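Local coordinates for xylulose kinase (PDB 3I8B), which probably phosphorylates D-xylulose to D-xylulose 5-phosphate at the expense of ATP, as a member of the FGGY family of carbohydrate kinases, at residues 415-418 with 419-422; 388-391 with 392-395. All coordinates share one frame; numbering follows the deposited sequence.

A single helix, 396-420, ties the two contacts together, and each illustrates how short-range side-chain bonds shape the chain where a helix begins or finishes. Interaction 2 (388-391 with 392-395) belongs to the loop leading into this helix; interaction 1 (415-418 with 419-422) covers its last turn and exit. Their centres are about 33 Å apart and their nearest atoms about 21 Å, without touching. Both fall in the C-terminal FGGY family region; the centre of interaction 2, at the surface, lies about 40 Å from the centre of the chain, and that of interaction 1, partly buried, about 18 Å. Neither lies at the predicted catalytic D274 or the magnesium site of E190, L192 and T241.

Interaction 1 (415-418 with 419-422); sequences LELI and RSLG
R419 lays its side chain back along the last turn of helix 396-420, past L415 to reach E416. With CG beside the backbone N (chi1 -67°), the chain heads back up the helix: R419 CB lies 3.4 Å from L415 O, and R419 CG comes to 3.1 Å from that same oxygen, which also accepts the helical bond from R419 N. The chain stays extended to NE; R419 CD passes 3.8 Å from E416 OE1, and R419 NH1, 4.0 Å from L415 CB, meets E416 OE2 at 2.9 Å. The pair is a salt bridge, made at the guanidinium edge with the two planes 38° apart, although the hydrogen bond within it is weak (118° at the hydrogen). E416 OE2 has its stronger partner in R412, one turn earlier, in a second salt bridge, while R419 NH2 bonds I425 O. Were R419 an alanine, I425 O would probably lose this donor and E416 would depend more on R412 for charge pairing. Beyond R419, S420 OG donates a hydrogen bond to L417 O at 2.6 Å. L421 N bonds I418 O, and G422 N bonds R419 O, both three residues back. The chemistry implies a helix finish in which one arginine links the final turn to the following loop, and a serine hydroxyl takes up a late carbonyl.

Interaction 2 (388-391 with 392-395); sequences GMTL and ANTT
The loop ahead of helix 396-420 contains an inverse gamma turn centred on T394, with a weak bond from T395 N to N393 O; separately, T394 reaches back to T390. T394 OG1 donates to T390 O at 2.6 Å, approaching from above the carbonyl plane, and T394 N adds a weak bond to the same oxygen, so two donors of one residue grip it. N393 CG stands between the backbone N and the carbonyl carbon (chi1 75°), placing the amide against 388-390: N393 ND2 donates to G388 O at 3.0 Å, almost straight (173°) and in the amide plane, while N393 OD1 receives a weak bond from T390 N at 2.8 Å. The flank of T390 closes over this amide, T390 CB lying 3.2 Å from N393 OD1, and T390 CG2 packs 3.6 Å from A392 CB. Selenomethionine M389 crosses T394 at about a right angle; its chain bends at the end, bringing M389 CE 3.1 Å from T394 OG1 and 3.2 Å from T394 CG2. A water donates to both L391 O and T394 O. N393 ND2 also bonds N363 O, and M389 and N393 both touch I365, so the loop running from strand 385-387 to the N-cap T395 rests on the segment just ahead of strand 366-368.

Interaction 1 (415-418 with 419-422)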
loop_
_atom_site.group_PDB
_atom_site.type_symbol
_atom_site.label_atom_id
_atom_site.label_comp_id
_atom_site.label_asym_id
_atom_site.label_seq_id
_atom_site.Cartn_x
_atom_site.Cartn_y
_atom_site.Cartn_z
ATOM N N LEU A 415 11.897 7.941 -7.736
ATOM C CA LEU A 415 11.189 8.575 -8.849
ATOM C C LEU A 415 11.810 8.167 -10.194
ATOM O O LEU A 415 11.099 7.867 -11.158
ATOM C CB LEU A 415 11.191 10.096 -8.682
ATOM C CG LEU A 415 10.099 10.746 -7.822
ATOM C CD1 LEU A 415 9.803 9.958 -6.557
ATOM C CD2 LEU A 415 10.469 12.202 -7.500
ATOM N N GLU A 416 13.141 8.129 -10.251
ATOM C CA GLU A 416 13.836 7.773 -11.482
ATOM C C GLU A 416 13.621 6.312 -11.854
ATOM O O GLU A 416 13.509 5.971 -13.028
ATOM C CB GLU A 416 15.330 8.058 -11.344
ATOM C CG GLU A 416 15.628 9.532 -11.176
ATOM C CD GLU A 416 15.051 10.350 -12.305
ATOM O OE1 GLU A 416 14.888 9.790 -13.409
ATOM O OE2 GLU A 416 14.756 11.544 -12.092
ATOM N N LEU A 417 13.578 5.445 -10.848
ATOM C CA LEU A 417 13.308 4.039 -11.096
ATOM C C LEU A 417 11.882 3.846 -11.629
ATOM O O LEU A 417 11.658 3.105 -12.595
ATOM C CB LEU A 417 13.509 3.248 -9.820
ATOM C CG LEU A 417 13.337 1.737 -9.897
ATOM C CD1 LEU A 417 14.296 1.134 -10.901
ATOM C CD2 LEU A 417 13.565 1.144 -8.521
ATOM N N ILE A 418 10.913 4.508 -11.003
ATOM C CA ILE A 418 9.530 4.418 -11.480
ATOM C C ILE A 418 9.418 4.941 -12.909
ATOM O O ILE A 418 8.830 4.291 -13.766
ATOM C CB ILE A 418 8.539 5.127 -10.535
ATOM C CG1 ILE A 418 8.437 4.336 -9.227
ATOM C CG2 ILE A 418 7.163 5.284 -11.218
ATOM C CD1 ILE A 418 7.669 5.020 -8.101
ATOM N N ARG A 419 10.020 6.095 -13.175
ATOM C CA ARG A 419 10.102 6.613 -14.537
ATOM C C ARG A 419 10.686 5.597 -15.512
ATOM O O ARG A 419 10.217 5.471 -16.645
ATOM C CB ARG A 419 10.925 7.906 -14.581
ATOM C CG ARG A 419 10.295 9.074 -13.876
ATOM C CD ARG A 419 11.133 10.333 -14.061
ATOM N NE ARG A 419 10.417 11.534 -13.653
ATOM C CZ ARG A 419 10.826 12.371 -12.707
ATOM N NH1 ARG A 419 11.964 12.154 -12.060
ATOM N NH2 ARG A 419 10.097 13.437 -12.413
ATOM N N SER A 420 11.700 4.857 -15.063
ATOM C CA SER A 420 12.374 3.879 -15.909
ATOM C C SER A 420 11.457 2.711 -16.273
ATOM O O SER A 420 11.702 2.007 -17.256
ATOM C CB SER A 420 13.652 3.360 -15.236
ATOM O OG SER A 420 13.362 2.269 -14.377
ATOM N N LEU A 421 10.399 2.518 -15.491
ATOM C CA LEU A 421 9.394 1.494 -15.792
ATOM C C LEU A 421 8.363 1.990 -16.818
ATOM O O LEU A 421 7.383 1.305 -17.109
ATOM C CB LEU A 421 8.676 1.046 -14.511
ATOM C CG LEU A 421 9.566 0.603 -13.348
ATOM C CD1 LEU A 421 8.722 0.215 -12.139
ATOM C CD2 LEU A 421 10.497 -0.543 -13.752
ATOM N N GLY A 422 8.590 3.180 -17.367
ATOM C CA GLY A 422 7.686 3.740 -18.352
ATOM C C GLY A 422 6.587 4.645 -17.817
ATOM O O GLY A 422 5.771 5.128 -18.591
#

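Interaction 2 (388-391 with 392-395)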
loop_
_atom_site.group_PDB
_atom_site.type_symbol
_atom_site.label_atom_id
_atom_site.label_comp_id
_atom_site.label_asym_id
_atom_site.label_seq_id
_atom_site.Cartn_x
_atom_site.Cartn_y
_atom_site.Cartn_z
ATOM N N GLY A 388 33.404 10.332 -0.471
ATOM C CA GLY A 388 33.863 11.643 -0.913
ATOM C C GLY A 388 34.476 12.486 0.197
ATOM O O GLY A 388 34.635 13.698 0.056
HETATM N N MSE A 389 34.838 11.844 1.301
HETATM C CA MSE A 389 35.381 12.573 2.434
HETATM C C MSE A 389 36.821 12.986 2.255
HETATM O O MSE A 389 37.636 12.263 1.676
HETATM C CB MSE A 389 35.204 11.800 3.727
HETATM C CG MSE A 389 33.853 12.034 4.351
HETATM SE SE MSE A 389 33.623 10.894 5.900
HETATM C CE MSE A 389 35.150 11.484 6.957
ATOM N N THR A 390 37.107 14.149 2.823
ATOM C CA THR A 390 38.313 14.920 2.600
ATOM C C THR A 390 38.616 15.603 3.934
ATOM O O THR A 390 37.697 15.824 4.720
ATOM C CB THR A 390 38.011 15.960 1.487
ATOM O OG1 THR A 390 38.711 15.596 0.289
ATOM C CG2 THR A 390 38.384 17.368 1.896
ATOM N N LEU A 391 39.877 15.925 4.222
ATOM C CA LEU A 391 40.162 16.628 5.478
ATOM C C LEU A 391 39.377 17.948 5.532
ATOM O O LEU A 391 38.679 18.229 6.511
ATOM C CB LEU A 391 41.665 16.876 5.684
ATOM C CG LEU A 391 42.075 17.517 7.027
ATOM C CD1 LEU A 391 41.559 16.719 8.236
ATOM C CD2 LEU A 391 43.593 17.710 7.133
ATOM N N ALA A 392 39.477 18.735 4.463
ATOM C CA ALA A 392 38.765 20.007 4.371
ATOM C C ALA A 392 37.246 19.880 4.551
ATOM O O ALA A 392 36.628 20.693 5.239
ATOM C CB ALA A 392 39.085 20.701 3.040
ATOM N N ASN A 393 36.641 18.866 3.939
ATOM C CA ASN A 393 35.182 18.784 3.952
ATOM C C ASN A 393 34.580 17.928 5.062
ATOM O O ASN A 393 33.361 17.909 5.237
ATOM C CB ASN A 393 34.625 18.399 2.572
ATOM C CG ASN A 393 34.822 16.927 2.238
ATOM O OD1 ASN A 393 35.205 16.120 3.093
ATOM N ND2 ASN A 393 34.551 16.569 0.984
ATOM N N THR A 394 35.423 17.236 5.827
ATOM C CA THR A 394 34.900 16.362 6.869
ATOM C C THR A 394 34.567 17.141 8.135
ATOM O O THR A 394 35.358 17.210 9.077
ATOM C CB THR A 394 35.843 15.183 7.181
ATOM O OG1 THR A 394 35.970 14.359 6.015
ATOM C CG2 THR A 394 35.280 14.356 8.324
ATOM N N THR A 395 33.378 17.724 8.136
ATOM C CA THR A 395 32.943 18.618 9.202
ATOM C C THR A 395 31.478 18.347 9.511
ATOM O O THR A 395 30.786 17.718 8.712
ATOM C CB THR A 395 33.094 20.083 8.766
ATOM O OG1 THR A 395 32.299 20.317 7.594
ATOM C CG2 THR A 395 34.555 20.394 8.450
HETATM O O HOH W 1 38.101 17.439 8.989
#